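Local structure of cypemycin cysteine dehydrogenase (decarboxylating) (Streptomyces sp, 6JDD) at residues V13-S18 and A22-W27; I28-E33 and F170-A175. The protein catalyses the oxidative decarboxylation of the C-terminal cysteine of the precursor peptide during biosynthesis of the linaridin cypemycin, using bound FAD. One frame throughout, in Å; residues are numbered along the deposited sequence.

Interaction 1. Residues V13-S18 and A22-W27. With FAD (flavin-adenine dinucleotide), chain B.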
# COMPACT_ATOMS: atom_id res chain seq x y z
N VAL A 13 1.37 8.13 34.76
CA VAL A 13 2.49 8.90 34.17
C VAL A 13 2.10 9.20 32.73
O VAL A 13 1.78 8.30 32.00
CB VAL A 13 3.84 8.18 34.28
CG1 VAL A 13 4.90 9.00 33.59
CG2 VAL A 13 4.26 7.93 35.72
N HIS A 14 2.08 10.48 32.38
CA HIS A 14 1.82 10.96 31.01
C HIS A 14 3.13 11.46 30.42
O HIS A 14 3.73 12.40 30.99
CB HIS A 14 0.73 12.03 31.03
CG HIS A 14 0.40 12.54 29.67
ND1 HIS A 14 0.00 11.70 28.64
CD2 HIS A 14 0.45 13.79 29.15
CE1 HIS A 14 -0.19 12.43 27.56
NE2 HIS A 14 0.11 13.70 27.83
N VAL A 15 3.58 10.78 29.37
CA VAL A 15 4.92 10.99 28.77
C VAL A 15 4.75 11.79 27.49
O VAL A 15 3.96 11.35 26.63
CB VAL A 15 5.61 9.65 28.50
CG1 VAL A 15 7.06 9.84 28.03
CG2 VAL A 15 5.53 8.72 29.70
N THR A 16 5.50 12.87 27.32
CA THR A 16 5.36 13.81 26.16
C THR A 16 6.71 13.92 25.46
O THR A 16 7.68 13.50 26.01
CB THR A 16 4.78 15.17 26.59
OG1 THR A 16 5.78 15.96 27.25
CG2 THR A 16 3.53 15.08 27.44
N GLY A 17 6.73 14.53 24.27
CA GLY A 17 7.75 14.41 23.22
C GLY A 17 8.95 15.29 23.45
O GLY A 17 9.31 16.11 22.58
N SER A 18 9.66 15.06 24.52
CA SER A 18 11.02 15.60 24.62
C SER A 18 11.99 14.42 24.65
O SER A 18 11.59 13.27 24.98
CB SER A 18 11.14 16.53 25.80
OG SER A 18 10.94 15.85 27.01
N ALA A 22 13.05 9.41 26.30
CA ALA A 22 13.94 8.25 26.10
C ALA A 22 14.42 7.69 27.46
O ALA A 22 14.68 6.45 27.51
CB ALA A 22 15.11 8.61 25.22
N LEU A 23 14.51 8.54 28.48
CA LEU A 23 15.01 8.19 29.84
C LEU A 23 13.88 7.70 30.76
O LEU A 23 14.20 7.20 31.82
CB LEU A 23 15.64 9.44 30.46
CG LEU A 23 17.11 9.65 30.17
CD1 LEU A 23 17.42 9.49 28.70
CD2 LEU A 23 17.54 11.03 30.63
N VAL A 24 12.62 7.82 30.37
CA VAL A 24 11.46 7.48 31.23
C VAL A 24 11.45 5.99 31.53
O VAL A 24 11.21 5.65 32.67
CB VAL A 24 10.15 7.98 30.61
CG1 VAL A 24 8.92 7.48 31.35
CG2 VAL A 24 10.15 9.48 30.61
N PRO A 25 11.65 5.04 30.57
CA PRO A 25 11.63 3.61 30.91
C PRO A 25 12.60 3.24 32.05
O PRO A 25 12.24 2.45 32.90
CB PRO A 25 12.06 2.93 29.62
CG PRO A 25 11.60 3.90 28.55
CD PRO A 25 11.87 5.26 29.13
N TRP A 26 13.78 3.86 32.08
CA TRP A 26 14.72 3.71 33.22
C TRP A 26 14.06 4.15 34.54
O TRP A 26 14.10 3.38 35.53
CB TRP A 26 16.03 4.46 32.94
CG TRP A 26 17.10 4.18 33.94
CD1 TRP A 26 18.11 3.28 33.81
CD2 TRP A 26 17.26 4.79 35.23
NE1 TRP A 26 18.90 3.30 34.92
CE2 TRP A 26 18.40 4.21 35.81
CE3 TRP A 26 16.56 5.77 35.93
CZ2 TRP A 26 18.86 4.57 37.07
CZ3 TRP A 26 17.02 6.14 37.18
CH2 TRP A 26 18.16 5.55 37.73
N TRP A 27 13.46 5.34 34.57
CA TRP A 27 12.74 5.86 35.76
C TRP A 27 11.51 5.02 36.13
O TRP A 27 11.26 4.84 37.31
CB TRP A 27 12.35 7.31 35.53
CG TRP A 27 13.53 8.20 35.69
CD1 TRP A 27 14.26 8.79 34.70
CD2 TRP A 27 14.17 8.49 36.92
NE1 TRP A 27 15.31 9.49 35.25
CE2 TRP A 27 15.27 9.32 36.62
CE3 TRP A 27 13.91 8.15 38.25
CZ2 TRP A 27 16.11 9.84 37.61
CZ3 TRP A 27 14.76 8.64 39.22
CH2 TRP A 27 15.83 9.48 38.91
PA FAD B . 1.48 15.41 20.85
O1A FAD B . 0.24 14.63 21.17
O2A FAD B . 2.57 14.72 20.12
O5B FAD B . 1.07 16.75 20.08
C5B FAD B . 1.03 16.73 18.63
C4B FAD B . 0.11 17.82 18.14
O4B FAD B . -0.83 17.27 17.18
C3B FAD B . -0.74 18.51 19.21
O3B FAD B . -0.90 19.90 18.93
C2B FAD B . -2.07 17.76 19.10
O2B FAD B . -3.17 18.52 19.57
C1B FAD B . -2.15 17.52 17.60
N9A FAD B . -2.97 16.36 17.24
C8A FAD B . -4.07 15.88 17.89
N7A FAD B . -4.58 14.82 17.30
C5A FAD B . -3.77 14.61 16.20
C6A FAD B . -3.78 13.64 15.17
N6A FAD B . -4.68 12.66 15.09
N1A FAD B . -2.82 13.72 14.23
C2A FAD B . -1.91 14.70 14.32
N3A FAD B . -1.80 15.66 15.23
C4A FAD B . -2.77 15.55 16.15
N1 FAD B . 9.62 20.31 23.18
C2 FAD B . 9.69 20.71 24.47
O2 FAD B . 8.79 21.38 24.97
N3 FAD B . 10.74 20.39 25.27
C4 FAD B . 11.80 19.64 24.82
O4 FAD B . 12.72 19.37 25.57
C4X FAD B . 11.77 19.21 23.48
N5 FAD B . 12.77 18.50 23.02
C5X FAD B . 12.71 18.09 21.72
C6 FAD B . 13.78 17.32 21.22
C7 FAD B . 13.79 16.88 19.91
C7M FAD B . 14.95 16.06 19.41
C8 FAD B . 12.71 17.20 19.06
C8M FAD B . 12.70 16.73 17.63
C9 FAD B . 11.66 17.95 19.54
C9A FAD B . 11.64 18.41 20.87
N10 FAD B . 10.59 19.17 21.39
C10 FAD B . 10.62 19.60 22.70
C1' FAD B . 9.45 19.52 20.53
C2' FAD B . 8.24 18.63 20.78
O2' FAD B . 8.54 17.30 20.38
C3' FAD B . 7.02 19.13 20.01
O3' FAD B . 6.59 20.37 20.55
C4' FAD B . 5.85 18.15 20.02
O4' FAD B . 4.77 18.69 19.25
C5' FAD B . 5.37 17.83 21.41
O5' FAD B . 4.14 17.05 21.34
P FAD B . 3.56 16.38 22.68
O1P FAD B . 3.50 17.43 23.74
O2P FAD B . 4.32 15.13 22.95
O3P FAD B . 2.07 16.01 22.22
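Where strand 10-15 ends, V15 faces V24 in the first turn of the following helix, V15 CA lying 7.8 Å from V24 CA. Across this interval the two valines reach toward each other tip to tip. Each uses both of its methyls: V15 CG2 lies 4.0 Å from V24 CG1, and V15 CG1 meets V24 CG2 at the same separation. In both residues CG1 is anti to the backbone N and CG2 anti to the carbonyl carbon (chi1 -173° in V15, 171° in V24), and each valine thereby presents both methyls to the other. P94 of the neighbouring strand 90-95 touches both valines and S18 in this buried region. This is the first strand-loop-helix passage of a parallel, Rossmann-like sheet, and the turn after the strand holds the flavin cofactor. G17, centre of an inverse gamma turn, gives its N to FAD O2P at 2.8 Å with a bent N-H...O angle of 138°, while FAD O2' donates to G17 O over 2.6 Å. One glycine thus grips both a phosphate and the ribityl chain. Beside it, S18 sets CB against the flavin, 3.3 Å from FAD O4, and turns its hydroxyl to T128 instead. T16 brings CB to 3.7 Å from FAD O2P, and its OG1 is hydrogen-bonded to the carbonyl O of P94 and the backbone N of T96.

Interaction 2. Residues I28-E33 and F170-A175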
# COMPACT_ATOMS: atom_id res chain seq x y z
N ILE A 28 10.73 4.57 35.16
CA ILE A 28 9.60 3.63 35.45
C ILE A 28 10.18 2.36 36.09
O ILE A 28 9.63 1.92 37.12
CB ILE A 28 8.77 3.30 34.19
CG1 ILE A 28 8.16 4.55 33.54
CG2 ILE A 28 7.71 2.25 34.52
CD1 ILE A 28 7.14 5.24 34.39
N HIS A 29 11.25 1.79 35.53
CA HIS A 29 11.91 0.59 36.10
C HIS A 29 12.32 0.89 37.55
O HIS A 29 12.00 0.09 38.41
CB HIS A 29 13.08 0.18 35.22
CG HIS A 29 13.83 -0.98 35.78
ND1 HIS A 29 13.26 -2.24 35.88
CD2 HIS A 29 15.09 -1.07 36.28
CE1 HIS A 29 14.13 -3.06 36.39
NE2 HIS A 29 15.26 -2.37 36.64
N TRP A 30 12.99 2.03 37.79
CA TRP A 30 13.38 2.51 39.15
C TRP A 30 12.17 2.54 40.10
O TRP A 30 12.21 1.91 41.19
CB TRP A 30 14.05 3.89 39.08
CG TRP A 30 14.33 4.52 40.41
CD1 TRP A 30 15.48 4.41 41.15
CD2 TRP A 30 13.45 5.37 41.18
NE1 TRP A 30 15.36 5.11 42.31
CE2 TRP A 30 14.13 5.70 42.37
CE3 TRP A 30 12.16 5.88 40.98
CZ2 TRP A 30 13.57 6.52 43.34
CZ3 TRP A 30 11.60 6.68 41.95
CH2 TRP A 30 12.29 6.99 43.12
N LEU A 31 11.11 3.23 39.71
CA LEU A 31 9.90 3.33 40.55
C LEU A 31 9.31 1.93 40.81
O LEU A 31 8.90 1.68 41.94
CB LEU A 31 8.90 4.26 39.85
CG LEU A 31 7.59 4.50 40.59
CD1 LEU A 31 7.83 5.14 41.95
CD2 LEU A 31 6.68 5.36 39.73
N ARG A 32 9.31 1.02 39.85
CA ARG A 32 8.75 -0.35 40.07
C ARG A 32 9.59 -1.12 41.10
O ARG A 32 9.00 -1.89 41.84
CB ARG A 32 8.67 -1.10 38.73
CG ARG A 32 7.78 -0.39 37.70
CD ARG A 32 6.33 -0.73 37.83
NE ARG A 32 6.16 -2.12 37.46
CZ ARG A 32 6.06 -3.13 38.30
NH1 ARG A 32 6.09 -2.94 39.62
NH2 ARG A 32 5.91 -4.34 37.81
N GLU A 33 10.91 -0.95 41.14
CA GLU A 33 11.80 -1.66 42.10
C GLU A 33 11.73 -0.96 43.45
O GLU A 33 11.59 -1.64 44.48
CB GLU A 33 13.25 -1.72 41.61
CG GLU A 33 13.43 -2.49 40.31
CD GLU A 33 13.43 -4.02 40.42
OE1 GLU A 33 14.41 -4.64 39.92
OE2 GLU A 33 12.45 -4.59 40.97
N PHE A 170 12.51 17.97 35.29
CA PHE A 170 12.57 16.50 35.03
C PHE A 170 13.02 15.74 36.29
O PHE A 170 14.15 15.27 36.37
CB PHE A 170 13.49 16.15 33.86
CG PHE A 170 13.26 14.75 33.35
CD1 PHE A 170 11.99 14.36 32.94
CD2 PHE A 170 14.30 13.83 33.32
CE1 PHE A 170 11.77 13.07 32.47
CE2 PHE A 170 14.08 12.55 32.85
CZ PHE A 170 12.82 12.18 32.45
N ASN A 171 12.11 15.61 37.25
CA ASN A 171 12.47 15.25 38.63
C ASN A 171 11.35 14.36 39.18
O ASN A 171 10.43 14.91 39.81
CB ASN A 171 12.65 16.52 39.45
CG ASN A 171 12.95 16.25 40.91
OD1 ASN A 171 12.96 15.09 41.33
ND2 ASN A 171 13.18 17.30 41.68
N LEU A 172 11.45 13.04 38.98
CA LEU A 172 10.39 12.12 39.47
C LEU A 172 10.36 12.06 41.01
O LEU A 172 9.29 12.14 41.62
CB LEU A 172 10.56 10.73 38.86
CG LEU A 172 9.50 9.70 39.25
CD1 LEU A 172 8.12 10.18 38.89
CD2 LEU A 172 9.75 8.39 38.56
N PRO A 173 11.50 11.90 41.72
CA PRO A 173 11.44 11.86 43.19
C PRO A 173 10.74 13.11 43.79
O PRO A 173 9.82 12.96 44.62
CB PRO A 173 12.91 11.75 43.60
CG PRO A 173 13.58 11.11 42.38
CD PRO A 173 12.88 11.72 41.19
N GLY A 174 11.13 14.30 43.32
CA GLY A 174 10.46 15.56 43.69
C GLY A 174 8.98 15.55 43.34
O GLY A 174 8.15 15.99 44.17
N ALA A 175 8.64 15.05 42.16
CA ALA A 175 7.23 14.99 41.73
C ALA A 175 6.49 14.10 42.75
O ALA A 175 5.32 14.39 43.08
CB ALA A 175 7.11 14.53 40.29
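The N-terminal turn of helix 172-185 packs against the later part of helix 24-34, joining the last helix of the chain to the first. W30, L31, L172 and P173 carry the contact. L172 puts its CD2 methyl between two residues of the partner helix, 4.2 Å from W30 CZ3 and 4.4 Å from L31 CB. Its reach comes from an extended first torsion, CG lying anti to the backbone N (chi1 -178°), which carries the branched end away from its own helix. P173 adds a second point: its CG comes to 4.4 Å from W30 CH2, so the six-membered part of the indole meets leucine and proline together, both approaching obliquely. Further along the later helix, L176 touches W30 and L31, while L91 and F93 of strand 90-95 lie against L172 from the sheet. The start of the later helix is capped. N171, the N-cap, accepts from G174 N through OD1 at 2.8 Å with an N-H...O angle of 155°; the donor sits 50° out of the amide's carbonyl plane. N171 ND2 is hydrogen-bonded to P153 O, in the region after strand 149-151; with both ends of the amide engaged, its rotation is restricted. Aromatic neighbours frame the indole as well, F34 stacking with it and W27 meeting it edge to face. Between the two segments the chemistry is wholly apolar, and so the join rests on van der Waals packing in a partly buried setting, while N171 OD1 satisfies G174 N.

How the interactions relate
From the N terminus, the chain first passes through interaction 1, which closes a short loop, with three residues between its segments, on the way from strand 10-15 to helix 24-34. The same helix then continues into interaction 2, whose segments have 136 residues between them, so that its partner arrives after the rest of the parallel sheet has been laid down. The two contacts stand in series, neither nested nor crossed, with centres about 10 Å apart. W27 bridges them directly: its carbonyl O lies 4.1 Å from L172 CD2, and its ring packs on F170 and P173. The helix that follows the FAD-binding turn therefore also packs, along its later turns, against the C-terminal helix.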